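Long-range contacts in DUF6844 domain-containing protein (Francisella tularensis subsp. tularensis, PDB 4QVR), which is of unknown function but probably carries a signal sequence, which suggests export from the cytoplasm: residues N75-D80 and D302-K307; L140-A145 and A265-V270; S308-M313 and W430-P435; M313-I318 and L331-G336; Q355-A360 and V444-D449. One frame throughout, in Å; residues are numbered along the deposited sequence. Where two conformers were deposited one is given.

Contact 1 of 5, residues N75-D80 and D302-K307; sequences NAISTD and DLYKDK
Ile77 packs its CG2 methyl between Leu303 and Tyr304, and this is the tight part of the contact. Its CG2 lies anti to the backbone N (CG1 at chi1 -70°), which turns the methyl toward the 302-307 segment. There it meets Leu303 CD1 at 3.6 Å. The same Ile77 CG2 lies 3.8 Å from Tyr304 CZ, and the two side chains cross at about a right angle. Ser78 OG lies 3.5 Å from Leu303 CD2, but its hydrogen bond goes back to Asn74 O in its own helix. The contact joins the C-terminal end of helix 67-78 to the short helix 300-303 and the turn after it. Both pieces lie against strand 328-337, where Ile77 touches Leu331 and Tyr333. Tyr304 OH is hydrogen-bonded to Tyr333 OH. Past the helix end, Lys307 is still buried, and its ammonium group is held by a salt bridge to Asp315 and a hydrogen bond to Asp311 O. Only the Asp80 end is loose and faces solvent. Asp80 and Lys307 slide past each other in opposite directions, with Asp80 OD1 4.0 Å from Lys307 CG. Their charged atoms stay apart, OD1 of Asp80 being 5.0 Å from NZ of Lys307.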
# COMPACT_ATOMS: atom_id res chain seq x y z
N ASN A 75 3.56 -13.58 12.02
CA ASN A 75 5.02 -13.65 12.07
C ASN A 75 5.69 -12.48 11.36
O ASN A 75 6.78 -12.05 11.76
CB ASN A 75 5.56 -14.98 11.54
CG ASN A 75 5.18 -16.16 12.42
OD1 ASN A 75 4.69 -15.98 13.54
ND2 ASN A 75 5.42 -17.38 11.93
N ALA A 76 5.05 -11.97 10.31
CA ALA A 76 5.56 -10.84 9.55
C ALA A 76 5.57 -9.59 10.45
O ALA A 76 6.54 -8.83 10.47
CB ALA A 76 4.73 -10.61 8.30
N ILE A 77 4.50 -9.42 11.22
CA ILE A 77 4.41 -8.33 12.19
C ILE A 77 5.55 -8.42 13.22
O ILE A 77 6.18 -7.41 13.54
CB ILE A 77 3.05 -8.35 12.93
CG1 ILE A 77 1.92 -7.97 11.97
CG2 ILE A 77 3.07 -7.39 14.11
CD1 ILE A 77 0.54 -8.13 12.56
N SER A 78 5.83 -9.63 13.70
CA SER A 78 6.87 -9.86 14.74
C SER A 78 8.35 -9.75 14.33
O SER A 78 9.20 -9.64 15.21
CB SER A 78 6.66 -11.23 15.36
OG SER A 78 5.36 -11.29 15.92
N THR A 79 8.66 -9.81 13.04
CA THR A 79 10.07 -9.71 12.59
C THR A 79 10.64 -8.31 12.87
O THR A 79 9.90 -7.33 12.82
CB THR A 79 10.23 -9.97 11.07
OG1 THR A 79 9.37 -9.09 10.34
CG2 THR A 79 9.90 -11.41 10.72
N ASP A 80 11.93 -8.24 13.20
CA ASP A 80 12.59 -6.96 13.45
C ASP A 80 12.61 -6.16 12.17
O ASP A 80 12.66 -6.74 11.09
CB ASP A 80 14.03 -7.16 13.95
CG ASP A 80 14.10 -7.59 15.41
OD1 ASP A 80 13.07 -7.47 16.12
OD2 ASP A 80 15.19 -8.03 15.87
N ASP A 302 1.65 -8.08 22.60
CA ASP A 302 2.47 -9.25 22.86
C ASP A 302 3.38 -9.52 21.65
O ASP A 302 4.45 -10.10 21.80
CB ASP A 302 1.54 -10.44 23.17
CG ASP A 302 2.07 -11.34 24.28
OD1 ASP A 302 2.91 -10.89 25.09
OD2 ASP A 302 1.59 -12.48 24.40
N LEU A 303 2.97 -9.10 20.44
CA LEU A 303 3.80 -9.24 19.23
C LEU A 303 4.94 -8.21 19.20
O LEU A 303 5.84 -8.30 18.36
CB LEU A 303 2.98 -9.08 17.94
CG LEU A 303 1.82 -10.02 17.60
CD1 LEU A 303 1.17 -9.55 16.31
CD2 LEU A 303 2.25 -11.48 17.49
N TYR A 304 4.85 -7.19 20.07
CA TYR A 304 5.88 -6.16 20.21
C TYR A 304 6.50 -6.38 21.55
O TYR A 304 6.51 -5.51 22.41
CB TYR A 304 5.27 -4.76 20.10
CG TYR A 304 4.72 -4.56 18.73
CD1 TYR A 304 5.58 -4.43 17.65
CD2 TYR A 304 3.36 -4.54 18.50
CE1 TYR A 304 5.10 -4.27 16.36
CE2 TYR A 304 2.87 -4.38 17.22
CZ TYR A 304 3.74 -4.25 16.15
OH TYR A 304 3.26 -4.08 14.87
N LYS A 305 7.04 -7.59 21.69
CA LYS A 305 7.64 -8.11 22.91
C LYS A 305 8.73 -7.23 23.55
O LYS A 305 8.43 -6.39 24.41
CB LYS A 305 8.18 -9.53 22.63
CG LYS A 305 8.15 -10.52 23.79
CD LYS A 305 9.08 -10.18 24.93
CE LYS A 305 9.00 -11.25 26.01
NZ LYS A 305 9.91 -10.97 27.16
N ASP A 306 9.98 -7.41 23.14
CA ASP A 306 11.02 -6.46 23.49
C ASP A 306 11.55 -5.87 22.19
O ASP A 306 12.77 -5.75 21.99
CB ASP A 306 12.13 -7.08 24.36
CG ASP A 306 11.66 -7.34 25.79
OD1 ASP A 306 10.68 -8.07 25.99
OD2 ASP A 306 12.29 -6.81 26.73
N LYS A 307 10.62 -5.50 21.32
CA LYS A 307 10.95 -4.90 20.04
C LYS A 307 11.33 -3.45 20.36
O LYS A 307 10.49 -2.62 20.70
CB LYS A 307 9.76 -5.03 19.07
CG LYS A 307 10.12 -5.12 17.57
CD LYS A 307 8.96 -5.71 16.76
CE LYS A 307 9.25 -5.94 15.27
NZ LYS A 307 9.33 -4.73 14.36

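Contact 2 of 5, residues L140-A145 and A265-V270; sequences LAFEKA and AAIGVV
A helix laid on one face of an antiparallel sheet brings Ala141, Phe142 and Ala145 onto Ile267 and Val269. The helix is 134-159, and the strand is 264-273, the middle one of three. Over these short segments the axes come within 7.1 Å and run 38° apart. Ile267 sits over the helix backbone between Ala141 and Phe142. Its CG1 lies 3.8 Å from Ala141 CB, and its CG2 lies 3.9 Å from Phe142 CB. With CG anti to the backbone N (chi1 164°), the Phe142 ring points along the strand toward Val269. The strand methyls meet this ring at its edge, near the ring plane, with Phe142 CE1 4.2 Å from Val269 CG2. One turn after Ala141, Ala145 CB touches Val269 CG1 at 3.8 Å. It is also 3.8 Å from the carbonyl oxygen Ile267 O. The two alanines let the helix lie close to the strand. All the touching residues are buried. The side chains that meet are all apolar, packed in part against backbone atoms. Tyr316 covers Phe142 and Ile267 from outside the two segments. On the other face of the sheet, Ala266 and Val270 pack on helix 94-108. The sheet is therefore sandwiched between helices, a layered alpha/beta arrangement.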
# COMPACT_ATOMS: atom_id res chain seq x y z
N LEU A 140 6.54 10.05 3.20
CA LEU A 140 6.19 10.35 1.82
C LEU A 140 6.71 9.23 0.91
O LEU A 140 6.05 8.78 -0.03
CB LEU A 140 6.81 11.69 1.43
CG LEU A 140 6.62 12.04 -0.04
CD1 LEU A 140 5.16 12.30 -0.32
CD2 LEU A 140 7.44 13.24 -0.43
N ALA A 141 7.94 8.82 1.17
CA ALA A 141 8.59 7.77 0.40
C ALA A 141 7.77 6.46 0.46
O ALA A 141 7.62 5.75 -0.55
CB ALA A 141 10.01 7.56 0.90
N PHE A 142 7.25 6.14 1.65
CA PHE A 142 6.40 4.96 1.81
C PHE A 142 5.15 5.14 0.99
O PHE A 142 4.73 4.22 0.30
CB PHE A 142 6.02 4.66 3.27
CG PHE A 142 4.86 3.70 3.38
CD1 PHE A 142 5.02 2.36 3.06
CD2 PHE A 142 3.61 4.14 3.77
CE1 PHE A 142 3.94 1.49 3.10
CE2 PHE A 142 2.53 3.26 3.85
CZ PHE A 142 2.70 1.94 3.50
N GLU A 143 4.53 6.30 1.06
CA GLU A 143 3.29 6.54 0.29
C GLU A 143 3.48 6.32 -1.20
O GLU A 143 2.62 5.73 -1.88
CB GLU A 143 2.72 7.93 0.58
CG GLU A 143 2.12 8.05 2.00
CD GLU A 143 1.93 9.48 2.52
OE1 GLU A 143 2.01 10.46 1.73
OE2 GLU A 143 1.72 9.63 3.74
N LYS A 144 4.60 6.77 -1.72
CA LYS A 144 4.89 6.56 -3.15
C LYS A 144 5.15 5.10 -3.46
O LYS A 144 4.75 4.61 -4.50
CB LYS A 144 6.13 7.35 -3.56
CG LYS A 144 5.95 8.88 -3.64
CD LYS A 144 7.37 9.42 -3.73
CE LYS A 144 7.51 10.85 -4.14
NZ LYS A 144 8.97 11.05 -4.28
N ALA A 145 5.90 4.43 -2.60
CA ALA A 145 6.14 3.01 -2.77
C ALA A 145 4.80 2.25 -2.77
O ALA A 145 4.52 1.41 -3.65
CB ALA A 145 7.00 2.51 -1.63
N ALA A 265 15.77 9.43 1.63
CA ALA A 265 15.21 8.37 2.42
C ALA A 265 14.49 7.53 1.38
O ALA A 265 13.75 8.06 0.57
CB ALA A 265 14.23 8.90 3.45
N ALA A 266 14.72 6.23 1.39
CA ALA A 266 14.11 5.33 0.45
C ALA A 266 13.39 4.22 1.23
O ALA A 266 13.93 3.67 2.23
CB ALA A 266 15.18 4.73 -0.45
N ILE A 267 12.18 3.93 0.81
CA ILE A 267 11.38 2.89 1.45
C ILE A 267 11.01 1.80 0.43
O ILE A 267 10.62 2.10 -0.69
CB ILE A 267 10.02 3.47 1.96
CG1 ILE A 267 10.18 4.49 3.09
CG2 ILE A 267 9.09 2.38 2.43
CD1 ILE A 267 10.56 3.92 4.43
N GLY A 268 11.08 0.53 0.84
CA GLY A 268 10.65 -0.57 0.01
C GLY A 268 9.47 -1.23 0.70
O GLY A 268 9.39 -1.28 1.93
N VAL A 269 8.51 -1.69 -0.06
CA VAL A 269 7.35 -2.36 0.53
C VAL A 269 7.12 -3.62 -0.29
O VAL A 269 7.29 -3.62 -1.50
CB VAL A 269 6.10 -1.45 0.55
CG1 VAL A 269 5.74 -1.00 -0.84
CG2 VAL A 269 4.90 -2.16 1.21
N VAL A 270 6.87 -4.71 0.42
CA VAL A 270 6.55 -5.98 -0.17
C VAL A 270 5.07 -6.15 0.12
O VAL A 270 4.66 -6.03 1.27
CB VAL A 270 7.35 -7.13 0.51
CG1 VAL A 270 6.86 -8.51 0.03
CG2 VAL A 270 8.82 -7.01 0.20

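Contact 3 of 5, residues S308-M313 and W430-P435; sequences SGEDMM and WRYKLP
Trp430 lays one face of its indole against the 308-313 segment, while Tyr432 presents its ring to the same segment farther along the strand. Both lie on strand 424-433, an outermost strand of the four-stranded antiparallel sheet, and the short helix 309-312 packs against it. Met312, modelled as selenomethionine, sets CB over the five-membered ring of Trp430, 3.6 Å from the centroid and 20° off the normal, a CH-pi contact. Its chain then bends at chi2 and chi3, and SE lies obliquely above the same ring in a Met-aromatic contact. Gly309 O covers that face too, and Gly309 CA comes within 3.4 Å of Trp430 CE3. There is hardly room for a side chain at Gly309. Met313, likewise selenomethionine, meets the indole at its edge, with SE 3.6 Å from Trp430 CH2. It crosses both aromatic side chains at about a right angle, and its SE is 3.7 Å from Tyr432 CD2. Met313 CE reaches Leu434 CD2 at 3.5 Å. Glu310 crosses Tyr432 obliquely, with its carboxylate 9° from the ring plane. Ser308 is the N-cap of helix 309-312 and forms a capping box with Asp311, although the Asp311 N to Ser308 OG bond is weak. A water accepts from Gly309 N and donates to Arg431 O. Direct contact thus rests on polarisable selenium, methylene groups, aromatic rings and the Gly309 backbone, with this water as a polar link.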
# COMPACT_ATOMS: atom_id res chain seq x y z
N SER A 308 12.63 -3.17 20.32
CA SER A 308 13.17 -1.86 20.61
C SER A 308 12.83 -0.84 19.51
O SER A 308 12.37 -1.20 18.43
CB SER A 308 14.69 -1.94 20.70
OG SER A 308 15.22 -2.16 19.40
N GLY A 309 13.13 0.43 19.79
CA GLY A 309 12.87 1.52 18.86
C GLY A 309 13.54 1.32 17.51
O GLY A 309 12.93 1.53 16.46
N GLU A 310 14.79 0.91 17.56
CA GLU A 310 15.55 0.64 16.37
C GLU A 310 14.85 -0.45 15.56
O GLU A 310 14.78 -0.37 14.35
CB GLU A 310 16.96 0.19 16.73
CG GLU A 310 17.86 0.01 15.52
CD GLU A 310 19.23 -0.57 15.85
OE1 GLU A 310 19.39 -1.16 16.95
OE2 GLU A 310 20.14 -0.48 15.00
N ASP A 311 14.32 -1.47 16.23
CA ASP A 311 13.63 -2.55 15.55
C ASP A 311 12.36 -2.10 14.85
O ASP A 311 11.85 -2.81 14.00
CB ASP A 311 13.29 -3.70 16.52
CG ASP A 311 14.54 -4.37 17.12
OD1 ASP A 311 15.55 -4.49 16.40
OD2 ASP A 311 14.50 -4.79 18.31
N MSE A 312 11.84 -0.92 15.20
CA MSE A 312 10.59 -0.44 14.62
C MSE A 312 10.76 0.60 13.56
O MSE A 312 9.78 1.00 12.93
CB MSE A 312 9.80 0.30 15.68
CG MSE A 312 9.66 -0.42 17.00
SE MSE A 312 8.18 -1.70 16.95
CE MSE A 312 6.76 -0.69 16.03
N MSE A 313 11.99 1.06 13.36
CA MSE A 313 12.24 2.15 12.44
C MSE A 313 11.82 1.92 11.01
O MSE A 313 11.51 2.89 10.29
CB MSE A 313 13.72 2.48 12.44
CG MSE A 313 14.12 3.25 13.68
SE MSE A 313 13.60 5.17 13.57
CE MSE A 313 15.15 5.69 12.45
N TRP A 430 7.49 3.98 21.19
CA TRP A 430 8.93 3.77 21.23
C TRP A 430 9.66 5.06 20.87
O TRP A 430 9.07 6.00 20.35
CB TRP A 430 9.34 2.64 20.29
CG TRP A 430 8.93 2.87 18.86
CD1 TRP A 430 7.75 2.48 18.28
CD2 TRP A 430 9.70 3.50 17.82
NE1 TRP A 430 7.72 2.84 16.95
CE2 TRP A 430 8.91 3.46 16.64
CE3 TRP A 430 10.96 4.08 17.76
CZ2 TRP A 430 9.35 3.99 15.43
CZ3 TRP A 430 11.40 4.61 16.56
CH2 TRP A 430 10.60 4.56 15.41
N ARG A 431 10.95 5.06 21.13
CA ARG A 431 11.78 6.21 20.96
C ARG A 431 13.14 5.74 20.52
O ARG A 431 13.69 4.77 21.05
CB ARG A 431 11.86 6.90 22.32
CG ARG A 431 12.73 8.14 22.41
CD ARG A 431 12.72 8.66 23.83
NE ARG A 431 13.71 9.72 24.05
CZ ARG A 431 15.01 9.50 24.17
NH1 ARG A 431 15.84 10.51 24.37
NH2 ARG A 431 15.49 8.26 24.06
N TYR A 432 13.69 6.42 19.55
CA TYR A 432 14.97 6.04 19.05
C TYR A 432 15.80 7.28 18.73
O TYR A 432 15.40 8.10 17.91
CB TYR A 432 14.80 5.15 17.83
CG TYR A 432 16.12 4.73 17.21
CD1 TYR A 432 17.01 3.95 17.93
CD2 TYR A 432 16.46 5.10 15.92
CE1 TYR A 432 18.22 3.56 17.39
CE2 TYR A 432 17.67 4.72 15.36
CZ TYR A 432 18.54 3.94 16.10
OH TYR A 432 19.74 3.54 15.56
N LYS A 433 16.91 7.43 19.42
CA LYS A 433 17.81 8.54 19.14
C LYS A 433 18.68 8.10 17.99
O LYS A 433 19.25 7.01 18.04
CB LYS A 433 18.66 8.89 20.35
CG LYS A 433 19.41 10.20 20.18
CD LYS A 433 19.94 10.74 21.49
CE LYS A 433 20.43 12.17 21.31
NZ LYS A 433 20.79 12.85 22.59
N LEU A 434 18.73 8.89 16.93
CA LEU A 434 19.54 8.54 15.77
C LEU A 434 21.03 8.51 16.18
O LEU A 434 21.48 9.36 16.98
CB LEU A 434 19.28 9.52 14.62
CG LEU A 434 17.84 9.56 14.09
CD1 LEU A 434 17.70 10.66 13.04
CD2 LEU A 434 17.39 8.22 13.52
N PRO A 435 21.79 7.52 15.66
CA PRO A 435 23.20 7.39 16.02
C PRO A 435 24.04 8.55 15.53
O PRO A 435 23.92 8.94 14.37
CB PRO A 435 23.62 6.08 15.33
CG PRO A 435 22.71 5.97 14.17
CD PRO A 435 21.39 6.51 14.65
O HOH W 1 14.21 1.85 22.21

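Contact 4 of 5, residues M313-I318 and L331-G336; sequences MGDYGI and LAYGQG
Tyr333 and Gln335 both have CG anti to their carbonyl carbon (chi1 -59° in each), which sends the two side chains from one face of the strand toward the 313-318 loop. Asp315 comes down over the Tyr333 ring. Its CB stands above the ring centre, 3.5 Å from the centroid, in a CH-pi contact. Its carboxylate is stacked on the ring with the planes 27° apart. Ser81 OG is hydrogen-bonded to that carboxylate, whose other polar partner is Lys307. The Gln335 chain is extended, and its amide fixes the start of the loop. NE2 donates to Met313 O at 3.1 Å, nearly straight at 168°. The acceptor lies in the amide plane, but the donor stands above the carbonyl plane of Met313. Three buried groups, Met313 O, Tyr316 OH and Gln335 OE1, share one water. A second water joins Asp315 O to Gln335 NE2, and a third links Gly317 N to Tyr333 O. The loop then turns into a strand. Tyr333 N donates to Gly317 O at 3.0 Å, and Ile318 pairs with Ala332 as an antiparallel non-hydrogen-bonded pair. Gly317 has a positive phi, a backbone shape that suits glycine. Ile318 CA lies 3.1 Å from Leu331 O in a CA-H...O contact. Strand 318-322 thereby forms an edge of the four-stranded sheet. Ile318 and Ala332 face helix 349-370, Tyr316 packs on helix 134-159, and Tyr333 touches Val445 of strand 440-448.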
# COMPACT_ATOMS: atom_id res chain seq x y z
N MSE A 313 11.99 1.06 13.36
CA MSE A 313 12.24 2.15 12.44
C MSE A 313 11.82 1.92 11.01
O MSE A 313 11.51 2.89 10.29
CB MSE A 313 13.72 2.48 12.44
CG MSE A 313 14.12 3.25 13.68
SE MSE A 313 13.60 5.17 13.57
CE MSE A 313 15.15 5.69 12.45
N GLY A 314 11.80 0.66 10.60
CA GLY A 314 11.50 0.31 9.21
C GLY A 314 10.08 -0.02 8.92
O GLY A 314 9.74 -0.26 7.78
N ASP A 315 9.26 0.00 9.97
CA ASP A 315 7.85 -0.28 9.89
C ASP A 315 6.99 0.93 9.49
O ASP A 315 6.82 1.90 10.24
CB ASP A 315 7.36 -0.79 11.23
CG ASP A 315 7.95 -2.17 11.60
OD1 ASP A 315 8.24 -2.98 10.68
OD2 ASP A 315 8.07 -2.44 12.83
N TYR A 316 6.41 0.82 8.30
CA TYR A 316 5.53 1.81 7.72
C TYR A 316 4.22 1.13 7.23
O TYR A 316 4.20 -0.10 6.95
CB TYR A 316 6.24 2.48 6.55
CG TYR A 316 7.28 3.47 7.00
CD1 TYR A 316 8.54 3.05 7.37
CD2 TYR A 316 6.99 4.82 7.08
CE1 TYR A 316 9.50 3.96 7.80
CE2 TYR A 316 7.94 5.73 7.52
CZ TYR A 316 9.18 5.29 7.88
OH TYR A 316 10.14 6.17 8.33
N GLY A 317 3.16 1.91 7.14
CA GLY A 317 1.90 1.41 6.64
C GLY A 317 1.05 0.69 7.64
O GLY A 317 1.17 0.91 8.85
N ILE A 318 0.16 -0.16 7.13
CA ILE A 318 -0.75 -0.94 7.95
C ILE A 318 -0.44 -2.43 7.81
O ILE A 318 0.23 -2.86 6.86
CB ILE A 318 -2.22 -0.67 7.57
CG1 ILE A 318 -2.60 -1.29 6.22
CG2 ILE A 318 -2.48 0.81 7.52
CD1 ILE A 318 -2.89 -2.77 6.29
N LEU A 331 -3.17 -2.96 12.38
CA LEU A 331 -2.17 -2.16 13.05
C LEU A 331 -1.74 -1.11 12.06
O LEU A 331 -1.75 -1.35 10.87
CB LEU A 331 -0.97 -2.99 13.43
CG LEU A 331 -1.24 -4.17 14.35
CD1 LEU A 331 0.08 -4.83 14.70
CD2 LEU A 331 -1.95 -3.70 15.59
N ALA A 332 -1.41 0.06 12.57
CA ALA A 332 -0.96 1.18 11.76
C ALA A 332 0.24 1.77 12.46
O ALA A 332 0.17 2.10 13.65
CB ALA A 332 -2.03 2.22 11.65
N TYR A 333 1.33 1.90 11.71
CA TYR A 333 2.57 2.48 12.22
C TYR A 333 2.66 3.95 11.93
O TYR A 333 2.15 4.41 10.93
CB TYR A 333 3.75 1.81 11.55
CG TYR A 333 3.81 0.31 11.77
CD1 TYR A 333 4.24 -0.20 12.98
CD2 TYR A 333 3.48 -0.58 10.76
CE1 TYR A 333 4.31 -1.59 13.19
CE2 TYR A 333 3.58 -1.95 10.95
CZ TYR A 333 3.98 -2.45 12.18
OH TYR A 333 4.07 -3.80 12.38
N GLY A 334 3.37 4.68 12.77
CA GLY A 334 3.54 6.10 12.58
C GLY A 334 4.74 6.58 13.34
O GLY A 334 5.10 6.02 14.35
N GLN A 335 5.37 7.64 12.84
CA GLN A 335 6.55 8.20 13.48
C GLN A 335 6.45 9.70 13.52
O GLN A 335 5.75 10.28 12.70
CB GLN A 335 7.82 7.80 12.72
CG GLN A 335 7.97 6.30 12.65
CD GLN A 335 9.20 5.82 11.92
OE1 GLN A 335 10.11 6.58 11.60
NE2 GLN A 335 9.24 4.53 11.66
N GLY A 336 7.14 10.32 14.48
CA GLY A 336 7.20 11.76 14.61
C GLY A 336 8.55 12.12 15.19
O GLY A 336 9.33 11.24 15.54
O HOH W 2 11.92 5.39 9.89
O HOH W 3 7.59 2.40 12.78
O HOH W 4 3.86 4.72 8.19

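Contact 5 of 5, residues Q355-A360 and V444-D449; sequences QAAIMA and VVLKWD
Segment 355-360 of helix 349-370 lies over strand 444-448 with the two axes 49° apart and 8.2 Å away at their closest. Ala356, Ala357 and Ala360 meet two strand residues, Val444 and Leu446, whose side chains point to the helix. Val444 puts its CG2 between the backbone N and the carbonyl carbon. From there the methyl presses on the helix backbone, 3.5 Å from Ala356 O. The same CG2 is 3.8 Å from Ala356 CB and 4.2 Å from Ala360 CB, so it fits between the two alanines one turn apart. Two residues on, Leu446 reaches Ala360, with its CD1 3.7 Å from Ala360 CB. Leu446 CD1 also lies alongside Ala357, 4.3 Å from that residue's CB. Val445 points to the other face of the sheet and packs on Tyr333. This helix covers one face of the four-stranded antiparallel sheet. Strand 440-448 is an inner strand there, bonded to 328-337 and 424-433. Tyr353 of the same helix also touches Val444. Aliphatic groups meet each other and the helix backbone, so shape rather than directed bonds probably sets how helix and strand meet.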
# COMPACT_ATOMS: atom_id res chain seq x y z
N GLN A 355 2.31 13.48 17.03
CA GLN A 355 2.52 13.54 15.58
C GLN A 355 2.73 12.20 14.92
O GLN A 355 2.48 12.06 13.72
CB GLN A 355 3.61 14.54 15.18
CG GLN A 355 3.09 15.97 15.25
CD GLN A 355 3.96 16.97 14.52
OE1 GLN A 355 3.46 17.87 13.85
NE2 GLN A 355 5.28 16.81 14.64
N ALA A 356 3.19 11.23 15.70
CA ALA A 356 3.35 9.88 15.21
C ALA A 356 1.96 9.29 14.99
O ALA A 356 1.76 8.49 14.08
CB ALA A 356 4.16 9.03 16.18
N ALA A 357 0.99 9.67 15.82
CA ALA A 357 -0.40 9.20 15.66
C ALA A 357 -1.07 9.84 14.44
O ALA A 357 -1.98 9.28 13.86
CB ALA A 357 -1.21 9.48 16.91
N ILE A 358 -0.61 11.02 14.05
CA ILE A 358 -1.13 11.68 12.86
C ILE A 358 -0.82 10.84 11.64
O ILE A 358 -1.69 10.65 10.78
CB ILE A 358 -0.51 13.09 12.65
CG1 ILE A 358 -0.92 14.06 13.76
CG2 ILE A 358 -0.92 13.67 11.30
CD1 ILE A 358 -0.25 15.43 13.67
N MSE A 359 0.42 10.34 11.55
CA MSE A 359 0.85 9.55 10.40
C MSE A 359 0.16 8.20 10.43
O MSE A 359 -0.32 7.74 9.41
CB MSE A 359 2.37 9.39 10.28
CG MSE A 359 3.15 10.72 10.21
SE MSE A 359 2.74 11.83 8.62
CE MSE A 359 4.28 13.05 8.62
N ALA A 360 0.10 7.57 11.60
CA ALA A 360 -0.54 6.27 11.73
C ALA A 360 -2.00 6.33 11.29
O ALA A 360 -2.51 5.42 10.62
CB ALA A 360 -0.42 5.75 13.15
N VAL A 444 4.53 5.17 17.19
CA VAL A 444 3.38 4.53 17.80
C VAL A 444 2.90 3.43 16.88
O VAL A 444 3.23 3.40 15.67
CB VAL A 444 2.18 5.50 18.01
CG1 VAL A 444 2.52 6.59 19.02
CG2 VAL A 444 1.75 6.12 16.69
N VAL A 445 2.15 2.51 17.48
CA VAL A 445 1.47 1.45 16.76
C VAL A 445 0.05 1.54 17.25
O VAL A 445 -0.22 1.38 18.45
CB VAL A 445 2.00 0.05 17.07
CG1 VAL A 445 1.23 -0.97 16.24
CG2 VAL A 445 3.50 -0.04 16.78
N LEU A 446 -0.85 1.84 16.33
CA LEU A 446 -2.24 1.99 16.66
C LEU A 446 -2.96 0.75 16.21
O LEU A 446 -2.55 0.12 15.24
CB LEU A 446 -2.83 3.24 16.00
CG LEU A 446 -2.23 4.62 16.36
CD1 LEU A 446 -3.09 5.74 15.78
CD2 LEU A 446 -2.10 4.83 17.85
N LYS A 447 -4.02 0.40 16.94
CA LYS A 447 -4.84 -0.76 16.61
C LYS A 447 -6.27 -0.27 16.38
O LYS A 447 -6.84 0.44 17.21
CB LYS A 447 -4.85 -1.78 17.74
CG LYS A 447 -5.71 -3.00 17.43
CD LYS A 447 -6.04 -3.79 18.69
CE LYS A 447 -7.00 -4.93 18.38
NZ LYS A 447 -7.50 -5.63 19.60
N TRP A 448 -6.82 -0.65 15.23
CA TRP A 448 -8.16 -0.30 14.81
C TRP A 448 -8.97 -1.57 14.61
O TRP A 448 -8.49 -2.52 14.00
CB TRP A 448 -8.10 0.48 13.49
CG TRP A 448 -9.44 0.87 12.94
CD1 TRP A 448 -10.37 1.67 13.53
CD2 TRP A 448 -9.97 0.52 11.66
NE1 TRP A 448 -11.46 1.82 12.72
CE2 TRP A 448 -11.23 1.13 11.56
CE3 TRP A 448 -9.51 -0.25 10.60
CZ2 TRP A 448 -12.04 0.98 10.44
CZ3 TRP A 448 -10.31 -0.40 9.49
CH2 TRP A 448 -11.56 0.22 9.42
N ASP A 449 -10.20 -1.55 15.12
CA ASP A 449 -11.11 -2.67 15.02
C ASP A 449 -12.31 -2.25 14.16
O ASP A 449 -13.12 -1.42 14.58
CB ASP A 449 -11.56 -3.11 16.42
CG ASP A 449 -10.47 -3.90 17.16
OD1 ASP A 449 -10.08 -4.98 16.66
OD2 ASP A 449 -10.02 -3.46 18.25

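Overall arrangement
The five contacts tie two antiparallel sheets and their helices together. Contact 2 belongs to the three-stranded sheet. Contacts 3, 4 and 5 all reach the four-stranded one, and contact 1 lies against it. Contacts 4 and 5 are closest, with centres 8 Å apart, and backbone bonds join their neighbouring strands. Contact 4 shares Met313 with contact 3 and touches all the others, so it links the two sheets. The centres of contacts 1 and 2 are 21 Å apart and the contacts do not touch. Along the chain, contact 2 falls within the span of contact 1, contact 4 within that of contact 3, while contacts 3 and 5 interleave. Sequence-distant segments thus join the two sheets and the helices packed on them.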